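PDB 2B78: hypothetical protein SMU.776 from Streptococcus mutans, which is of unknown function but is probably an S-adenosylmethionine-dependent methyltransferase that acts on RNA. Local coordinates for residues F9-L14 with I44-A49; R24-L29 with K56-L61. All blocks are in the same frame, centred on the assembly; numbering follows the deposited sequence.

Interaction 1 (F9-L14 with I44-A49); sequences FAEKKL and IFLGTA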
# COMPACT_ATOMS: atom_id res chain seq x y z
N PHE A 9 3.12 29.50 -2.50
CA PHE A 9 3.58 28.11 -2.52
C PHE A 9 2.49 27.16 -3.03
O PHE A 9 2.75 26.31 -3.88
CB PHE A 9 4.01 27.66 -1.12
CG PHE A 9 5.08 26.61 -1.13
CD1 PHE A 9 6.39 26.93 -1.48
CD2 PHE A 9 4.78 25.29 -0.81
CE1 PHE A 9 7.38 25.96 -1.52
CE2 PHE A 9 5.76 24.30 -0.85
CZ PHE A 9 7.07 24.64 -1.20
N ALA A 10 1.28 27.31 -2.51
CA ALA A 10 0.17 26.46 -2.94
C ALA A 10 -0.00 26.60 -4.45
O ALA A 10 -0.26 25.62 -5.15
CB ALA A 10 -1.11 26.88 -2.22
N GLU A 11 0.15 27.82 -4.94
CA GLU A 11 0.01 28.13 -6.37
C GLU A 11 1.01 27.39 -7.26
O GLU A 11 0.62 26.70 -8.20
CB GLU A 11 0.15 29.64 -6.58
CG GLU A 11 -0.24 30.11 -7.97
CD GLU A 11 0.05 31.58 -8.20
OE1 GLU A 11 -0.20 32.39 -7.29
OE2 GLU A 11 0.52 31.93 -9.31
N LYS A 12 2.30 27.55 -6.99
CA LYS A 12 3.31 26.89 -7.80
C LYS A 12 3.09 25.38 -7.85
O LYS A 12 3.27 24.75 -8.89
CB LYS A 12 4.72 27.22 -7.30
CG LYS A 12 5.02 26.77 -5.87
CD LYS A 12 6.30 27.40 -5.33
CE LYS A 12 7.55 26.53 -5.51
NZ LYS A 12 8.00 26.34 -6.92
N LYS A 13 2.68 24.80 -6.73
CA LYS A 13 2.44 23.36 -6.70
C LYS A 13 1.27 23.00 -7.61
O LYS A 13 1.35 22.07 -8.40
CB LYS A 13 2.17 22.89 -5.27
CG LYS A 13 3.42 22.93 -4.40
CD LYS A 13 3.12 22.63 -2.94
CE LYS A 13 2.83 21.16 -2.70
NZ LYS A 13 2.72 20.86 -1.25
N LEU A 14 0.18 23.76 -7.50
CA LEU A 14 -0.99 23.52 -8.34
C LEU A 14 -0.60 23.60 -9.80
O LEU A 14 -0.94 22.72 -10.59
CB LEU A 14 -2.09 24.54 -8.05
CG LEU A 14 -2.94 24.30 -6.80
CD1 LEU A 14 -3.84 25.51 -6.52
CD2 LEU A 14 -3.77 23.03 -6.99
N ILE A 44 -6.49 34.89 -10.48
CA ILE A 44 -6.51 34.04 -11.66
C ILE A 44 -7.03 32.65 -11.27
O ILE A 44 -6.66 32.12 -10.23
CB ILE A 44 -5.10 33.88 -12.28
CG1 ILE A 44 -4.50 35.27 -12.56
CG2 ILE A 44 -5.18 33.06 -13.55
CD1 ILE A 44 -5.34 36.15 -13.47
N PHE A 45 -7.88 32.09 -12.11
CA PHE A 45 -8.47 30.77 -11.86
C PHE A 45 -7.43 29.66 -11.96
O PHE A 45 -6.78 29.50 -13.00
CB PHE A 45 -9.60 30.51 -12.85
CG PHE A 45 -10.29 29.19 -12.64
CD1 PHE A 45 -10.99 28.93 -11.47
CD2 PHE A 45 -10.25 28.21 -13.63
CE1 PHE A 45 -11.63 27.71 -11.28
CE2 PHE A 45 -10.90 26.99 -13.45
CZ PHE A 45 -11.59 26.74 -12.27
N LEU A 46 -7.28 28.89 -10.89
CA LEU A 46 -6.30 27.79 -10.87
C LEU A 46 -6.94 26.41 -10.95
O LEU A 46 -6.24 25.41 -11.15
CB LEU A 46 -5.44 27.88 -9.61
CG LEU A 46 -4.58 29.15 -9.45
CD1 LEU A 46 -3.95 29.15 -8.06
CD2 LEU A 46 -3.51 29.20 -10.53
N GLY A 47 -8.26 26.34 -10.78
CA GLY A 47 -8.91 25.04 -10.89
C GLY A 47 -10.03 24.74 -9.93
O GLY A 47 -10.33 25.52 -9.02
N THR A 48 -10.65 23.58 -10.13
CA THR A 48 -11.75 23.11 -9.30
C THR A 48 -11.16 22.12 -8.31
O THR A 48 -10.32 21.31 -8.69
CB THR A 48 -12.82 22.41 -10.17
OG1 THR A 48 -13.35 23.35 -11.12
CG2 THR A 48 -13.97 21.88 -9.30
N ALA A 49 -11.60 22.18 -7.06
CA ALA A 49 -11.08 21.26 -6.05
C ALA A 49 -12.13 20.96 -4.99
O ALA A 49 -13.19 21.57 -4.97
CB ALA A 49 -9.84 21.87 -5.39
O HOH W 1 -3.73 23.83 -12.16
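Leu46, near the start of strand 45-54, reaches across to helix 8-16 and meets Glu11 and Leu14; Leu14 points at the strand, while Glu11 stands beside it on the flank of the helix. One methyl does all the touching: Leu46 CD1 sits 3.8 Å from Glu11 CG and 4.0 Å from Leu14 CD1. Leu46 therefore spans two side chains one turn apart (i and i+3), crossing each at about a right angle. Glu11 suits this border position because its aliphatic CG can pack on leucine while its carboxylate lies farther out. With CG anti to the backbone N (chi1 -169°) and the chain extended beyond it, the acid group is carried past the methyl contact, where OE2 makes a long, weak ion pair with Lys15. Leu14 is buried and wholly apolar, and it also rests on Leu38 of strand 34-39. Beside this contact water 1 joins the two backbones, donating to Leu46 O at 3.1 Å and, weakly, to Leu14 O. Leu46 and Gly47 together face Leu38 in a classic beta bulge within the mixed sheet of the PUA-like domain. Gly47 has phi 141°, where a CB would crowd the carbonyl O of Leu46, so glycine fits the bulge. Gly47 N lies over the centre of the Phe45 ring, 3.5 Å above its plane.

Interaction 2 (R24-L29 with K56-L61); sequences RDYPNL and KGVGWL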
# COMPACT_ATOMS: atom_id res chain seq x y z
N ARG A 24 -0.16 22.31 5.40
CA ARG A 24 0.91 23.29 5.57
C ARG A 24 0.84 24.47 4.61
O ARG A 24 1.31 25.56 4.93
CB ARG A 24 2.27 22.61 5.40
CG ARG A 24 3.44 23.44 5.90
CD ARG A 24 3.55 23.34 7.40
NE ARG A 24 3.73 21.95 7.81
CZ ARG A 24 3.71 21.52 9.07
NH1 ARG A 24 3.53 22.38 10.06
NH2 ARG A 24 3.89 20.23 9.34
N ASP A 25 0.24 24.26 3.44
CA ASP A 25 0.13 25.31 2.44
C ASP A 25 -1.22 26.03 2.45
O ASP A 25 -1.47 26.92 1.63
CB ASP A 25 0.41 24.73 1.05
CG ASP A 25 1.67 23.89 1.00
OD1 ASP A 25 2.59 24.13 1.81
OD2 ASP A 25 1.76 23.00 0.13
N TYR A 26 -2.09 25.64 3.39
CA TYR A 26 -3.42 26.23 3.56
C TYR A 26 -3.66 26.37 5.06
O TYR A 26 -4.66 25.88 5.59
CB TYR A 26 -4.48 25.31 2.93
CG TYR A 26 -4.37 25.19 1.43
CD1 TYR A 26 -5.00 26.11 0.58
CD2 TYR A 26 -3.60 24.19 0.84
CE1 TYR A 26 -4.85 26.04 -0.81
CE2 TYR A 26 -3.45 24.11 -0.54
CZ TYR A 26 -4.08 25.03 -1.36
OH TYR A 26 -3.90 24.98 -2.73
N PRO A 27 -2.75 27.07 5.77
CA PRO A 27 -2.75 27.32 7.21
C PRO A 27 -4.05 27.76 7.89
O PRO A 27 -4.52 27.11 8.83
CB PRO A 27 -1.64 28.35 7.39
CG PRO A 27 -1.64 29.08 6.09
CD PRO A 27 -1.77 27.95 5.10
N ASN A 28 -4.64 28.86 7.42
CA ASN A 28 -5.86 29.37 8.03
C ASN A 28 -7.10 29.12 7.18
O ASN A 28 -7.74 30.07 6.72
CB ASN A 28 -5.71 30.86 8.30
CG ASN A 28 -4.51 31.16 9.17
OD1 ASN A 28 -3.38 31.26 8.69
ND2 ASN A 28 -4.75 31.28 10.47
N LEU A 29 -7.44 27.85 6.99
CA LEU A 29 -8.61 27.50 6.19
C LEU A 29 -9.81 27.27 7.11
O LEU A 29 -9.75 26.47 8.04
CB LEU A 29 -8.30 26.24 5.36
CG LEU A 29 -9.26 25.80 4.25
CD1 LEU A 29 -9.46 26.93 3.24
CD2 LEU A 29 -8.68 24.57 3.56
N LYS A 56 -2.53 14.52 6.38
CA LYS A 56 -1.89 15.83 6.33
C LYS A 56 -2.46 16.71 5.22
O LYS A 56 -1.95 17.80 4.95
CB LYS A 56 -0.38 15.67 6.14
CG LYS A 56 0.33 15.10 7.36
CD LYS A 56 0.09 15.98 8.58
CE LYS A 56 0.73 15.40 9.84
NZ LYS A 56 0.46 16.24 11.04
N GLY A 57 -3.51 16.23 4.57
CA GLY A 57 -4.11 16.99 3.50
C GLY A 57 -5.44 17.61 3.90
O GLY A 57 -6.10 17.15 4.82
N VAL A 58 -5.81 18.68 3.19
CA VAL A 58 -7.06 19.38 3.44
C VAL A 58 -7.97 19.26 2.21
O VAL A 58 -9.09 19.76 2.20
CB VAL A 58 -6.82 20.88 3.73
CG1 VAL A 58 -6.16 21.06 5.09
CG2 VAL A 58 -5.93 21.48 2.64
N GLY A 59 -7.48 18.57 1.19
CA GLY A 59 -8.27 18.41 -0.02
C GLY A 59 -7.47 17.98 -1.23
O GLY A 59 -6.28 17.65 -1.13
N TRP A 60 -8.12 18.01 -2.39
CA TRP A 60 -7.49 17.61 -3.65
C TRP A 60 -7.95 18.45 -4.82
O TRP A 60 -9.12 18.83 -4.90
CB TRP A 60 -7.84 16.16 -4.00
CG TRP A 60 -7.37 15.15 -3.04
CD1 TRP A 60 -8.06 14.65 -1.96
CD2 TRP A 60 -6.12 14.47 -3.07
NE1 TRP A 60 -7.30 13.71 -1.32
CE2 TRP A 60 -6.10 13.57 -1.98
CE3 TRP A 60 -5.00 14.52 -3.91
CZ2 TRP A 60 -5.01 12.74 -1.71
CZ3 TRP A 60 -3.92 13.70 -3.65
CH2 TRP A 60 -3.93 12.82 -2.55
N LEU A 61 -7.04 18.73 -5.74
CA LEU A 61 -7.38 19.47 -6.94
C LEU A 61 -8.10 18.45 -7.81
O LEU A 61 -7.62 17.33 -7.97
CB LEU A 61 -6.13 19.96 -7.66
CG LEU A 61 -6.35 20.49 -9.08
CD1 LEU A 61 -7.09 21.83 -9.03
CD2 LEU A 61 -5.01 20.65 -9.78
O HOH W 2 0.67 19.45 5.41
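The loop that follows strand 20-22 in the PUA-like domain folds back over the corner at Val58, where the strand 57-63 bends, and the two are joined by a small apolar cluster of Tyr26, Leu29 and Val58. Val58 is the central member. Its CG2 methyl approaches Tyr26 obliquely, 4.0 Å from CD2 and 4.1 Å from CB, so it touches the root of the tyrosine and the near part of the ring together. Leu29 comes from farther along the loop and places its CD2 methyl 4.1 Å from Val58 CB. A beta-branched valine suits the spot, since CG2 lies between the backbone N and the carbonyl carbon and serves Tyr26, while the branch point CB serves Leu29. Tyr26 turns its ring beside its own backbone N (chi1 -66°), and the long flat side chain continues to helix 8-16, where it packs on Leu14; Leu21 of strand 20-22 touches it as well. Gly59, just after the corner, has phi 163°, a conformation in which a CB would press on the carbonyl O of Val58; glycine, having no CB, is at ease in it.

At the other end of the contact, water 2 accepts from Arg24 N at 3.0 Å and donates to Lys56 O at 3.1 Å, linking the two backbones where their atoms do not meet directly. The side chains there are both basic, with Arg24 NH2 5.5 Å from Lys56 NZ; both residues are exposed, and solvent would be expected to soften their repulsion. The contact is consequently divided: methyl and ring carbons pack at the Val58 corner, whereas at the basic end water carries the link between the two segments.

In the fold
Interactions 1 and 2 have their centres about 12 Å apart and belong to one PUA-like domain, away from the residues that bind S-adenosylhomocysteine. Along the chain their segments alternate, 9-14, 24-29, 44-49 and 56-61, so the two contacts interlock. The second segments lie on strands 45-54 and 57-63, antiparallel neighbours in a mixed five-stranded sheet, while the first segments, on helix 8-16 and the loop after strand 20-22, touch each other directly: Lys13 NZ forms a 2.7 Å salt bridge with Asp25 OD2, and Ala10 CB lies 3.4 Å from Tyr26 OH. Helix, loop and sheet are thereby tied to one another, consistent with a compact PUA-like module beside the methyltransferase part.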